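Pseudoalteromonas arctica PAMC 21717 (Pseudoalteromonas arctica, PDB 5YL7) probably hydrolyses peptide bonds in proteins as a cold-active, calcium-binding serine protease of the subtilase family. Local coordinates at residues E16-G20 / R315-A319; L50-I54 / Y123-V127; R230-S234 / G246-S250. One frame throughout, in Å; residues are numbered along the deposited sequence.

Interaction 1 of 3, residues E16-G20 / R315-A319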
loop_
_atom_site.group_PDB
_atom_site.type_symbol
_atom_site.label_atom_id
_atom_site.label_comp_id
_atom_site.label_asym_id
_atom_site.label_seq_id
_atom_site.Cartn_x
_atom_site.Cartn_y
_atom_site.Cartn_z
ATOM N N GLU A 16 -12.791 -4.660 13.578
ATOM C CA GLU A 16 -13.036 -5.839 14.523
ATOM C C GLU A 16 -11.905 -5.915 15.523
ATOM O O GLU A 16 -10.759 -5.562 15.298
ATOM C CB GLU A 16 -13.106 -7.117 13.745
ATOM C CG GLU A 16 -14.383 -7.316 13.077
ATOM C CD GLU A 16 -14.598 -8.689 12.507
ATOM O OE1 GLU A 16 -13.670 -9.497 12.386
ATOM O OE2 GLU A 16 -15.755 -9.000 12.096
ATOM N N GLN A 17 -12.240 -6.438 16.746
ATOM C CA GLN A 17 -11.242 -6.472 17.801
ATOM C C GLN A 17 -10.058 -7.405 17.505
ATOM O O GLN A 17 -8.945 -7.080 17.831
ATOM C CB GLN A 17 -11.954 -6.900 19.142
ATOM C CG GLN A 17 -12.900 -5.796 19.658
ATOM C CD GLN A 17 -12.198 -4.488 19.904
ATOM O OE1 GLN A 17 -11.172 -4.469 20.616
ATOM N NE2 GLN A 17 -12.705 -3.384 19.297
ATOM N N ALA A 18 -10.303 -8.540 16.945
ATOM C CA ALA A 18 -9.208 -9.499 16.779
ATOM C C ALA A 18 -8.205 -9.042 15.730
ATOM O O ALA A 18 -6.979 -9.038 16.040
ATOM C CB ALA A 18 -9.720 -10.894 16.469
ATOM N N GLY A 19 -8.643 -8.725 14.538
ATOM C CA GLY A 19 -7.724 -8.454 13.424
ATOM C C GLY A 19 -7.824 -7.047 12.857
ATOM O O GLY A 19 -7.082 -6.770 11.887
ATOM N N GLY A 20 -8.591 -6.151 13.426
ATOM C CA GLY A 20 -8.739 -4.850 12.842
ATOM C C GLY A 20 -7.786 -3.814 13.341
ATOM O O GLY A 20 -7.028 -3.967 14.282
ATOM N N ARG A 315 -0.682 -2.993 19.358
ATOM C CA ARG A 315 -1.433 -3.805 20.327
ATOM C C ARG A 315 -1.053 -5.245 20.168
ATOM O O ARG A 315 -0.385 -5.676 19.227
ATOM C CB ARG A 315 -2.947 -3.619 20.146
ATOM C CG ARG A 315 -3.547 -4.322 18.898
ATOM C CD ARG A 315 -4.971 -4.159 18.687
ATOM N NE ARG A 315 -5.297 -4.764 17.436
ATOM C CZ ARG A 315 -5.735 -5.940 17.154
ATOM N NH1 ARG A 315 -6.281 -6.161 15.971
ATOM N NH2 ARG A 315 -5.678 -7.021 17.956
ATOM N N SER A 316 -1.417 -6.074 21.171
ATOM C CA SER A 316 -1.074 -7.462 21.233
ATOM C C SER A 316 -1.680 -8.277 20.109
ATOM O O SER A 316 -2.779 -7.990 19.647
ATOM C CB SER A 316 -1.486 -8.104 22.584
ATOM O OG SER A 316 -0.799 -7.490 23.689
ATOM N N PHE A 317 -1.004 -9.358 19.814
ATOM C CA PHE A 317 -1.538 -10.362 18.917
ATOM C C PHE A 317 -2.513 -11.314 19.663
ATOM O O PHE A 317 -2.048 -11.926 20.617
ATOM C CB PHE A 317 -0.432 -11.195 18.291
ATOM C CG PHE A 317 0.497 -10.444 17.380
ATOM C CD1 PHE A 317 0.111 -10.078 16.106
ATOM C CD2 PHE A 317 1.762 -10.133 17.826
ATOM C CE1 PHE A 317 1.019 -9.394 15.327
ATOM C CE2 PHE A 317 2.640 -9.412 17.037
ATOM C CZ PHE A 317 2.265 -9.071 15.812
ATOM N N PRO A 318 -3.716 -11.459 19.218
ATOM C CA PRO A 318 -4.625 -12.416 19.950
ATOM C C PRO A 318 -4.382 -13.813 19.498
ATOM O O PRO A 318 -4.993 -14.704 20.136
ATOM C CB PRO A 318 -5.995 -11.934 19.584
ATOM C CG PRO A 318 -5.889 -11.139 18.420
ATOM C CD PRO A 318 -4.480 -10.530 18.338
ATOM N N ALA A 319 -3.644 -14.088 18.447
ATOM C CA ALA A 319 -3.265 -15.398 18.015
ATOM C C ALA A 319 -1.812 -15.367 17.597
ATOM O O ALA A 319 -1.282 -14.264 17.261
ATOM C CB ALA A 319 -4.193 -15.879 16.905
HETATM O O HOH W 1 -5.413 -2.476 15.915
#
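Ala18 O is held by both terminal nitrogens of Arg315, NH1 at 3.0 Å and NH2 at 3.1 Å. The oxygen lies in the guanidinium plane at its end, yet both nitrogens stand above the same face of the Ala18 carbonyl. NH1 also donates to Gly20 O at 2.9 Å, a straighter bond (162°) that lies in the carbonyl plane on a lone pair. Gly20 O takes a second proton from water 1, which accepts from Arg315 NE, its oxygen 2.7 Å from that nitrogen; with all three nitrogens engaged, the rotation of the flat group is probably well fixed. The two carbonyls belong to a tight turn after helix 12-15, closed by Gly20 N donating to Glu16 O, and Gly20 leaves room for Glu16 O by having no beta-carbon. In this subtilase, Arg315 thus ties the N-terminal region to the loop joining helices 303-312 and 331-338. Its chain leaves CA with CG between the backbone N and carbonyl carbon (chi1 74°), then runs extended. Gln17 O sits over one guanidinium face without bonding. Farther along 315-319, the Pro318 ring lays CG against Ala18 O at 3.4 Å and beside Ala18 CB at 4.3 Å.

Interaction 2 of 3, residues L50-I54 / Y123-V127; sequences LNANI and YNAKV
Ala52 meets Lys126, its carbonyl oxygen 3.8 Å from CE of the lysine, where the loop leading to edge strand 58-59 comes alongside strand 126-131 of the parallel sheet of the subtilase fold. A short 3-10 turn at 51-52 carries the chain round, and the next residue, Asn53, does most of the work. Its backbone O accepts Val127 N at 2.8 Å, nearly linear at hydrogen (173°). The side chain leaves beside the backbone N, CG anti to the carbonyl carbon (chi1 -74°), which swings the amide toward the 123-125 backbone. There ND2 serves Ala109 O at the end of helix 100-109 and, weakly, Tyr123 O at 3.0 Å with a bent angle of 127°. On the other branch OD1 lies 2.8 Å from water 2, which accepts from Lys126 NZ and also sits beside Ala125 O; an amide suits this buried place because it offers both a donor and an acceptor. Lys126, bent at chi2 and chi4, crosses Asn53 at about a right angle and lays CD 3.6 Å from Asn53 O. Ile54 is bridged in parallel fashion to Val127, whose backbone bonds Asn53 O before it and Leu55 after it. Helix 100-109 packs on Val127, and the two branched side chains lie side by side, pointing the same way, with Ile54 CD1 4.0 Å from Val127 CG1.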
loop_
_atom_site.group_PDB
_atom_site.type_symbol
_atom_site.label_atom_id
_atom_site.label_comp_id
_atom_site.label_asym_id
_atom_site.label_seq_id
_atom_site.Cartn_x
_atom_site.Cartn_y
_atom_site.Cartn_z
ATOM N N LEU A 50 -13.083 6.322 -5.523
ATOM C CA LEU A 50 -11.636 6.631 -5.294
ATOM C C LEU A 50 -11.229 7.955 -5.926
ATOM O O LEU A 50 -10.376 8.661 -5.375
ATOM C CB LEU A 50 -10.812 5.462 -5.914
ATOM C CG LEU A 50 -9.299 5.575 -5.749
ATOM C CD1 LEU A 50 -8.904 5.649 -4.265
ATOM C CD2 LEU A 50 -8.650 4.439 -6.485
ATOM N N ASN A 51 -11.696 8.235 -7.155
ATOM C CA ASN A 51 -11.042 9.259 -7.981
ATOM C C ASN A 51 -11.011 10.632 -7.359
ATOM O O ASN A 51 -10.053 11.350 -7.619
ATOM C CB ASN A 51 -11.682 9.293 -9.383
ATOM C CG ASN A 51 -10.834 9.931 -10.329
ATOM O OD1 ASN A 51 -11.257 11.025 -10.922
ATOM N ND2 ASN A 51 -9.697 9.446 -10.564
ATOM N N ALA A 52 -11.966 11.008 -6.573
ATOM C CA ALA A 52 -11.877 12.327 -5.965
ATOM C C ALA A 52 -10.666 12.553 -5.090
ATOM O O ALA A 52 -10.270 13.657 -4.763
ATOM C CB ALA A 52 -13.094 12.672 -5.161
ATOM N N ASN A 53 -10.075 11.396 -4.568
ATOM C CA ASN A 53 -8.893 11.463 -3.741
ATOM C C ASN A 53 -7.645 11.181 -4.491
ATOM O O ASN A 53 -6.554 11.036 -3.848
ATOM C CB ASN A 53 -9.038 10.518 -2.537
ATOM C CG ASN A 53 -9.974 11.017 -1.494
ATOM O OD1 ASN A 53 -10.400 12.201 -1.573
ATOM N ND2 ASN A 53 -10.348 10.175 -0.541
ATOM N N ILE A 54 -7.634 11.127 -5.798
ATOM C CA ILE A 54 -6.445 10.908 -6.645
ATOM C C ILE A 54 -5.894 12.244 -7.135
ATOM O O ILE A 54 -6.706 13.072 -7.640
ATOM C CB ILE A 54 -6.800 9.977 -7.795
ATOM C CG1 ILE A 54 -7.157 8.600 -7.333
ATOM C CG2 ILE A 54 -5.720 9.960 -8.889
ATOM C CD1 ILE A 54 -6.027 7.781 -6.825
ATOM N N TYR A 123 -8.939 8.685 4.810
ATOM C CA TYR A 123 -9.901 9.027 3.788
ATOM C C TYR A 123 -9.950 10.522 3.445
ATOM O O TYR A 123 -10.569 10.852 2.388
ATOM C CB TYR A 123 -11.276 8.479 4.104
ATOM C CG TYR A 123 -11.864 8.903 5.411
ATOM C CD1 TYR A 123 -12.446 10.169 5.575
ATOM C CD2 TYR A 123 -11.922 8.076 6.464
ATOM C CE1 TYR A 123 -13.091 10.534 6.757
ATOM C CE2 TYR A 123 -12.519 8.417 7.658
ATOM C CZ TYR A 123 -13.129 9.635 7.753
ATOM O OH TYR A 123 -13.831 9.933 8.939
ATOM N N ASN A 124 -9.304 11.367 4.220
ATOM C CA ASN A 124 -9.156 12.806 3.810
ATOM C C ASN A 124 -7.765 13.138 3.323
ATOM O O ASN A 124 -7.494 14.262 2.993
ATOM C CB ASN A 124 -9.592 13.724 4.946
ATOM C CG ASN A 124 -11.078 13.813 5.102
ATOM O OD1 ASN A 124 -11.839 13.713 4.168
ATOM N ND2 ASN A 124 -11.497 13.844 6.356
ATOM N N ALA A 125 -6.882 12.098 3.187
ATOM C CA ALA A 125 -5.621 12.269 2.486
ATOM C C ALA A 125 -5.894 12.257 1.014
ATOM O O ALA A 125 -6.980 11.958 0.534
ATOM C CB ALA A 125 -4.642 11.182 2.894
ATOM N N LYS A 126 -4.845 12.453 0.217
ATOM C CA LYS A 126 -4.875 12.290 -1.206
ATOM C C LYS A 126 -3.764 11.350 -1.658
ATOM O O LYS A 126 -2.678 11.297 -0.971
ATOM C CB LYS A 126 -4.677 13.605 -1.939
ATOM C CG LYS A 126 -5.713 14.613 -1.624
ATOM C CD LYS A 126 -7.029 14.274 -2.246
ATOM C CE LYS A 126 -7.884 15.569 -2.525
ATOM N NZ LYS A 126 -8.357 16.125 -1.274
ATOM N N VAL A 127 -4.015 10.604 -2.715
ATOM C CA VAL A 127 -3.064 9.623 -3.250
ATOM C C VAL A 127 -2.467 10.126 -4.550
ATOM O O VAL A 127 -3.205 10.532 -5.467
ATOM C CB VAL A 127 -3.703 8.293 -3.459
ATOM C CG1 VAL A 127 -2.872 7.327 -4.336
ATOM C CG2 VAL A 127 -4.001 7.628 -2.138
HETATM O O HOH W 2 -9.159 13.924 0.283
#

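Interaction 3 of 3, residues R230-S234 / G246-S250; sequences RAYYS and GGAQS
Tyr233 OH donates to Gly247 O at 2.6 Å, and this short bond marks the buried, close-fitting half of the contact. The oxygen is met at the edge of the tyrosine ring, while the hydroxyl lies in the plane of the Gly247 carbonyl; Ser223 OG is a further partner of this hydroxyl. Beside it Ala231 CB abuts the same Gly247 O at 3.6 Å. Glycines suit the facing chain: Gly246 lets the hydroxyl come close where a beta-carbon would point at it, and Gly247 takes a positive phi of 87°.

The outer half is looser. Tyr232, exposed, grazes Ala248 CB obliquely with CE2 at 4.0 Å and reaches out to Gln249 O, its OH donating at 2.7 Å in the carbonyl plane; Gln278 NE2 bonds the same hydroxyl. Both tyrosines set CG between the backbone N and carbonyl carbon (chi1 57° and 56°), which, with the turn, helps bring the rings together: Tyr233 CD2 stands 3.9 Å above the centre of the Tyr232 ring. Both are carried by a type I beta turn from Ala231 to Ser234, closed by Ser234 N to Ala231 O, with Arg230 NH1 binding Ser234 O. The two loops follow strands 219-224 and 242-245, at the C-terminal end of the parallel sheet, where subtilases carry their active site; Gly246 lies near, without touching, the probable Ser281-His100-Asp41 catalytic triad.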
loop_
_atom_site.group_PDB
_atom_site.type_symbol
_atom_site.label_atom_id
_atom_site.label_comp_id
_atom_site.label_asym_id
_atom_site.label_seq_id
_atom_site.Cartn_x
_atom_site.Cartn_y
_atom_site.Cartn_z
ATOM N N ARG A 230 -0.718 -14.534 12.451
ATOM C CA ARG A 230 -0.023 -14.385 11.187
ATOM C C ARG A 230 -0.785 -14.961 10.052
ATOM O O ARG A 230 -1.247 -16.129 10.082
ATOM C CB ARG A 230 1.392 -15.061 11.245
ATOM C CG ARG A 230 2.245 -14.681 10.051
ATOM C CD ARG A 230 3.676 -15.131 10.218
ATOM N NE ARG A 230 3.836 -16.573 10.368
ATOM C CZ ARG A 230 3.885 -17.464 9.414
ATOM N NH1 ARG A 230 3.840 -17.188 8.151
ATOM N NH2 ARG A 230 4.080 -18.775 9.794
ATOM N N ALA A 231 -0.993 -14.249 8.960
ATOM C CA ALA A 231 -1.586 -14.841 7.767
ATOM C C ALA A 231 -0.669 -15.889 7.238
ATOM O O ALA A 231 0.546 -15.732 7.249
ATOM C CB ALA A 231 -1.826 -13.721 6.719
ATOM N N TYR A 232 -1.236 -17.009 6.756
ATOM C CA TYR A 232 -0.413 -18.183 6.444
ATOM C C TYR A 232 0.714 -17.893 5.509
ATOM O O TYR A 232 1.783 -18.554 5.594
ATOM C CB TYR A 232 -1.287 -19.310 5.881
ATOM C CG TYR A 232 -2.081 -18.972 4.654
ATOM C CD1 TYR A 232 -1.583 -19.136 3.380
ATOM C CD2 TYR A 232 -3.401 -18.463 4.745
ATOM C CE1 TYR A 232 -2.327 -18.880 2.261
ATOM C CE2 TYR A 232 -4.161 -18.215 3.670
ATOM C CZ TYR A 232 -3.650 -18.413 2.405
ATOM O OH TYR A 232 -4.391 -18.205 1.228
ATOM N N TYR A 233 0.585 -16.986 4.562
ATOM C CA TYR A 233 1.582 -16.687 3.559
ATOM C C TYR A 233 2.610 -15.629 4.035
ATOM O O TYR A 233 3.550 -15.398 3.284
ATOM C CB TYR A 233 0.897 -16.170 2.271
ATOM C CG TYR A 233 0.018 -14.971 2.557
ATOM C CD1 TYR A 233 0.574 -13.725 2.798
ATOM C CD2 TYR A 233 -1.372 -15.064 2.713
ATOM C CE1 TYR A 233 -0.205 -12.654 3.198
ATOM C CE2 TYR A 233 -2.138 -14.022 3.090
ATOM C CZ TYR A 233 -1.578 -12.822 3.402
ATOM O OH TYR A 233 -2.316 -11.726 3.806
ATOM N N SER A 234 2.357 -14.963 5.151
ATOM C CA SER A 234 3.181 -13.779 5.404
ATOM C C SER A 234 4.598 -14.156 5.706
ATOM O O SER A 234 4.895 -15.045 6.513
ATOM C CB SER A 234 2.613 -13.098 6.609
ATOM O OG SER A 234 3.329 -11.813 6.786
ATOM N N GLY A 246 -3.833 -8.145 6.432
ATOM C CA GLY A 246 -3.800 -8.402 5.030
ATOM C C GLY A 246 -4.691 -9.489 4.504
ATOM O O GLY A 246 -4.752 -9.737 3.327
ATOM N N GLY A 247 -5.346 -10.171 5.473
ATOM C CA GLY A 247 -6.343 -11.197 5.127
ATOM C C GLY A 247 -5.765 -12.562 4.912
ATOM O O GLY A 247 -4.587 -12.740 4.627
ATOM N N ALA A 248 -6.628 -13.544 5.110
ATOM C CA ALA A 248 -6.243 -14.969 4.914
ATOM C C ALA A 248 -7.399 -15.668 4.245
ATOM O O ALA A 248 -8.331 -16.110 4.999
ATOM C CB ALA A 248 -5.805 -15.586 6.195
ATOM N N GLN A 249 -7.353 -15.810 2.933
ATOM C CA GLN A 249 -8.429 -16.348 2.134
ATOM C C GLN A 249 -8.173 -17.788 1.823
ATOM O O GLN A 249 -7.022 -18.254 1.759
ATOM C CB GLN A 249 -8.496 -15.556 0.822
ATOM C CG GLN A 249 -8.893 -14.067 0.984
ATOM C CD GLN A 249 -8.893 -13.384 -0.351
ATOM O OE1 GLN A 249 -7.909 -13.402 -1.088
ATOM N NE2 GLN A 249 -10.048 -12.750 -0.742
ATOM N N SER A 250 -9.258 -18.530 1.528
ATOM C CA SER A 250 -9.120 -19.923 1.090
ATOM C C SER A 250 -9.723 -20.141 -0.259
ATOM O O SER A 250 -9.690 -21.264 -0.793
ATOM C CB SER A 250 -9.606 -20.923 2.125
ATOM O OG SER A 250 -11.033 -20.936 2.242
#

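Overall arrangement
Interactions 2 and 3 stand on opposite sides of the chain's centre, their own centres about 27 Å apart, and come in series along the chain. Both serve the same seven-stranded parallel sheet but at different ends of its strand order: interaction 2 joins the approach to edge strand 58-59 with strand 126-131, while interaction 3 packs the loops that flank the other edge strand, 242-245. Interaction 1 encloses both in sequence, since it brings residues 16-20 and 315-319 together. It lies nearer interaction 3, about 14 Å between centres and about 5 Å between nearest atoms. Thus a region near the N-terminus joins one late in the chain, and contacts lie at both edge strands of this subtilase.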